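Local structure of putative sugar ABC transport system, substrate-binding protein (Bordetella parapertussis, 5IX8) at residues G151-W154 with P155-R158. The protein probably binds a carbohydrate as the solute-binding component of a bacterial ABC transport system. Sequence-based numbering, arbitrary orientation.
Sequences GLEW and PRLR. With SO4 (sulfate ion), chain C.
Glu153 and Arg156 meet three residues apart at the N-terminus of helix 154-168, in a periplasmic binding protein fold; Glu153 holds the N-cap position. The two side chains run alongside each other, and Arg156 presents its guanidinium end-on in a salt bridge of two hydrogen bonds, NH1 to Glu153 OE1 at 2.9 Å and NH2 to Glu153 OE2 at 3.0 Å. Despite this double pairing the groups are not coplanar. Their planes differ by 73°, and both nitrogens reach the oxygens from above the carboxylate plane, while the oxygens stay close to the guanidinium plane. A bend at chi3 of Arg156 (78°) turns the guanidinium back toward the helix start. Ser283 OG hydrogen-bonds Glu153 OE2, and Glu160 OE2 forms a salt bridge with Arg156 NE.

Pro155 CD sits over one face of the Trp154 indole, 3.5 Å from the centroid of its five-membered ring and 21° off the normal, which meets the CH-pi criterion. Leu152 CB approaches the same Pro155 CD to 3.5 Å, tighter than usual van der Waals contact. Arg158 stretches alongside Trp154, whose CE3 edge points at the guanidinium face, 3.5 Å above its centre, so this is no parallel stack; Asp122 and Glu252 form salt bridges with Arg158 NH2.

A sulfate, probably from the crystallisation liquor, rests at the helix start: Glu153 N donates to its O2 and Arg156 NH1 to its O1, while Gly151 N reaches O4 at 2.8 Å.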
ATOM      1  N   GLY A 151       3.714   7.225 -12.748  1.00 11.46           N
ATOM      2  CA  GLY A 151       3.371   5.998 -13.439  1.00 11.11           C
ATOM      3  C   GLY A 151       2.771   4.919 -12.567  1.00 11.04           C
ATOM      4  O   GLY A 151       2.596   3.787 -13.037  1.00 11.96           O
ATOM      5  N   LEU A 152       2.444   5.226 -11.321  1.00 10.60           N
ATOM      6  CA  LEU A 152       1.920   4.218 -10.413  1.00 11.00           C
ATOM      7  C   LEU A 152       0.472   4.448 -10.025  1.00 11.05           C
ATOM      8  O   LEU A 152      -0.122   3.559  -9.385  1.00 11.77           O
ATOM      9  CB  LEU A 152       2.778   4.156  -9.136  1.00 10.17           C
ATOM     10  CG  LEU A 152       4.270   3.868  -9.390  1.00 10.06           C
ATOM     11  CD1 LEU A 152       4.969   3.821  -8.001  1.00 12.02           C
ATOM     12  CD2 LEU A 152       4.491   2.604 -10.201  1.00  9.46           C
ATOM     13  N   GLU A 153      -0.085   5.629 -10.336  1.00 11.71           N
ATOM     14  CA  GLU A 153      -1.470   6.020 -10.029  1.00 10.92           C
ATOM     15  C   GLU A 153      -1.671   6.324  -8.545  1.00 12.23           C
ATOM     16  O   GLU A 153      -2.063   7.441  -8.190  1.00 12.79           O
ATOM     17  CB  GLU A 153      -2.467   4.935 -10.494  1.00 11.25           C
ATOM     18  CG  GLU A 153      -3.948   5.348 -10.475  1.00 13.29           C
ATOM     19  CD  GLU A 153      -4.326   6.312 -11.600  1.00 15.37           C
ATOM     20  OE1 GLU A 153      -3.459   6.667 -12.426  1.00 15.79           O
ATOM     21  OE2 GLU A 153      -5.514   6.727 -11.668  1.00 17.11           O
ATOM     22  N   TRP A 154      -1.402   5.351  -7.663  1.00 11.72           N
ATOM     23  CA  TRP A 154      -1.766   5.569  -6.266  1.00  9.78           C
ATOM     24  C   TRP A 154      -0.968   6.682  -5.583  1.00  9.57           C
ATOM     25  O   TRP A 154      -1.536   7.347  -4.714  1.00 11.23           O
ATOM     26  CB  TRP A 154      -1.693   4.247  -5.461  1.00  9.84           C
ATOM     27  CG  TRP A 154      -0.386   3.490  -5.522  1.00 10.79           C
ATOM     28  CD1 TRP A 154      -0.013   2.568  -6.464  1.00 11.32           C
ATOM     29  CD2 TRP A 154       0.720   3.621  -4.622  1.00 11.48           C
ATOM     30  NE1 TRP A 154       1.268   2.109  -6.204  1.00 11.67           N
ATOM     31  CE2 TRP A 154       1.746   2.749  -5.089  1.00 11.88           C
ATOM     32  CE3 TRP A 154       0.966   4.419  -3.504  1.00 13.47           C
ATOM     33  CZ2 TRP A 154       2.960   2.612  -4.437  1.00 13.55           C
ATOM     34  CZ3 TRP A 154       2.190   4.293  -2.857  1.00 14.41           C
ATOM     35  CH2 TRP A 154       3.171   3.399  -3.328  1.00 14.23           C
ATOM     36  N   PRO A 155       0.299   6.953  -5.923  1.00 10.00           N
ATOM     37  CA  PRO A 155       0.951   8.118  -5.299  1.00  9.75           C
ATOM     38  C   PRO A 155       0.264   9.403  -5.699  1.00 10.61           C
ATOM     39  O   PRO A 155       0.138  10.321  -4.886  1.00 12.03           O
ATOM     40  CB  PRO A 155       2.405   8.055  -5.834  1.00 10.84           C
ATOM     41  CG  PRO A 155       2.619   6.540  -6.113  1.00  9.81           C
ATOM     42  CD  PRO A 155       1.262   6.197  -6.742  1.00  9.88           C
ATOM     43  N   ARG A 156      -0.191   9.488  -6.950  1.00 11.34           N
ATOM     44  CA  ARG A 156      -0.924  10.680  -7.368  1.00 12.60           C
ATOM     45  C   ARG A 156      -2.241  10.807  -6.604  1.00 12.65           C
ATOM     46  O   ARG A 156      -2.623  11.917  -6.193  1.00 12.70           O
ATOM     47  CB  ARG A 156      -1.168  10.650  -8.883  1.00 12.50           C
ATOM     48  CG  ARG A 156      -1.694  12.000  -9.383  1.00 13.49           C
ATOM     49  CD  ARG A 156      -2.225  11.967 -10.808  1.00 14.44           C
ATOM     50  NE  ARG A 156      -3.540  11.370 -10.851  1.00 14.44           N
ATOM     51  CZ  ARG A 156      -3.798  10.129 -11.275  1.00 13.72           C
ATOM     52  NH1 ARG A 156      -2.843   9.388 -11.837  1.00 14.40           N
ATOM     53  NH2 ARG A 156      -5.042   9.654 -11.215  1.00 14.72           N
ATOM     54  N   LEU A 157      -2.951   9.684  -6.401  1.00 11.99           N
ATOM     55  CA  LEU A 157      -4.198   9.733  -5.649  1.00 11.48           C
ATOM     56  C   LEU A 157      -3.958  10.220  -4.224  1.00 12.72           C
ATOM     57  O   LEU A 157      -4.707  11.066  -3.711  1.00 12.36           O
ATOM     58  CB  LEU A 157      -4.887   8.358  -5.631  1.00 11.75           C
ATOM     59  CG  LEU A 157      -5.298   7.814  -7.012  1.00 13.19           C
ATOM     60  CD1 LEU A 157      -5.828   6.403  -6.873  1.00 15.26           C
ATOM     61  CD2 LEU A 157      -6.357   8.687  -7.690  1.00 14.18           C
ATOM     62  N   ARG A 158      -2.907   9.711  -3.576  1.00 11.73           N
ATOM     63  CA  ARG A 158      -2.589  10.174  -2.224  1.00 11.48           C
ATOM     64  C   ARG A 158      -2.274  11.655  -2.209  1.00 11.86           C
ATOM     65  O   ARG A 158      -2.720  12.384  -1.308  1.00 11.93           O
ATOM     66  CB  ARG A 158      -1.416   9.397  -1.661  1.00 11.03           C
ATOM     67  CG  ARG A 158      -1.792   7.928  -1.464  1.00 10.73           C
ATOM     68  CD  ARG A 158      -0.647   7.082  -0.897  1.00 12.60           C
ATOM     69  NE  ARG A 158      -1.093   5.698  -0.854  1.00 13.64           N
ATOM     70  CZ  ARG A 158      -0.502   4.713  -0.188  1.00 14.89           C
ATOM     71  NH1 ARG A 158       0.569   4.945   0.577  1.00 15.88           N
ATOM     72  NH2 ARG A 158      -1.017   3.487  -0.270  1.00 15.27           N
TER
HETATM   73  S   SO4 C 501       0.832   9.185 -12.375  1.00 13.26           S
HETATM   74  O1  SO4 C 501      -0.307   9.947 -12.856  1.00 13.53           O
HETATM   75  O2  SO4 C 501       0.522   7.778 -12.170  1.00 14.39           O
HETATM   76  O3  SO4 C 501       1.352   9.747 -11.115  1.00 15.12           O
HETATM   77  O4  SO4 C 501       1.908   9.317 -13.364  1.00 17.45           O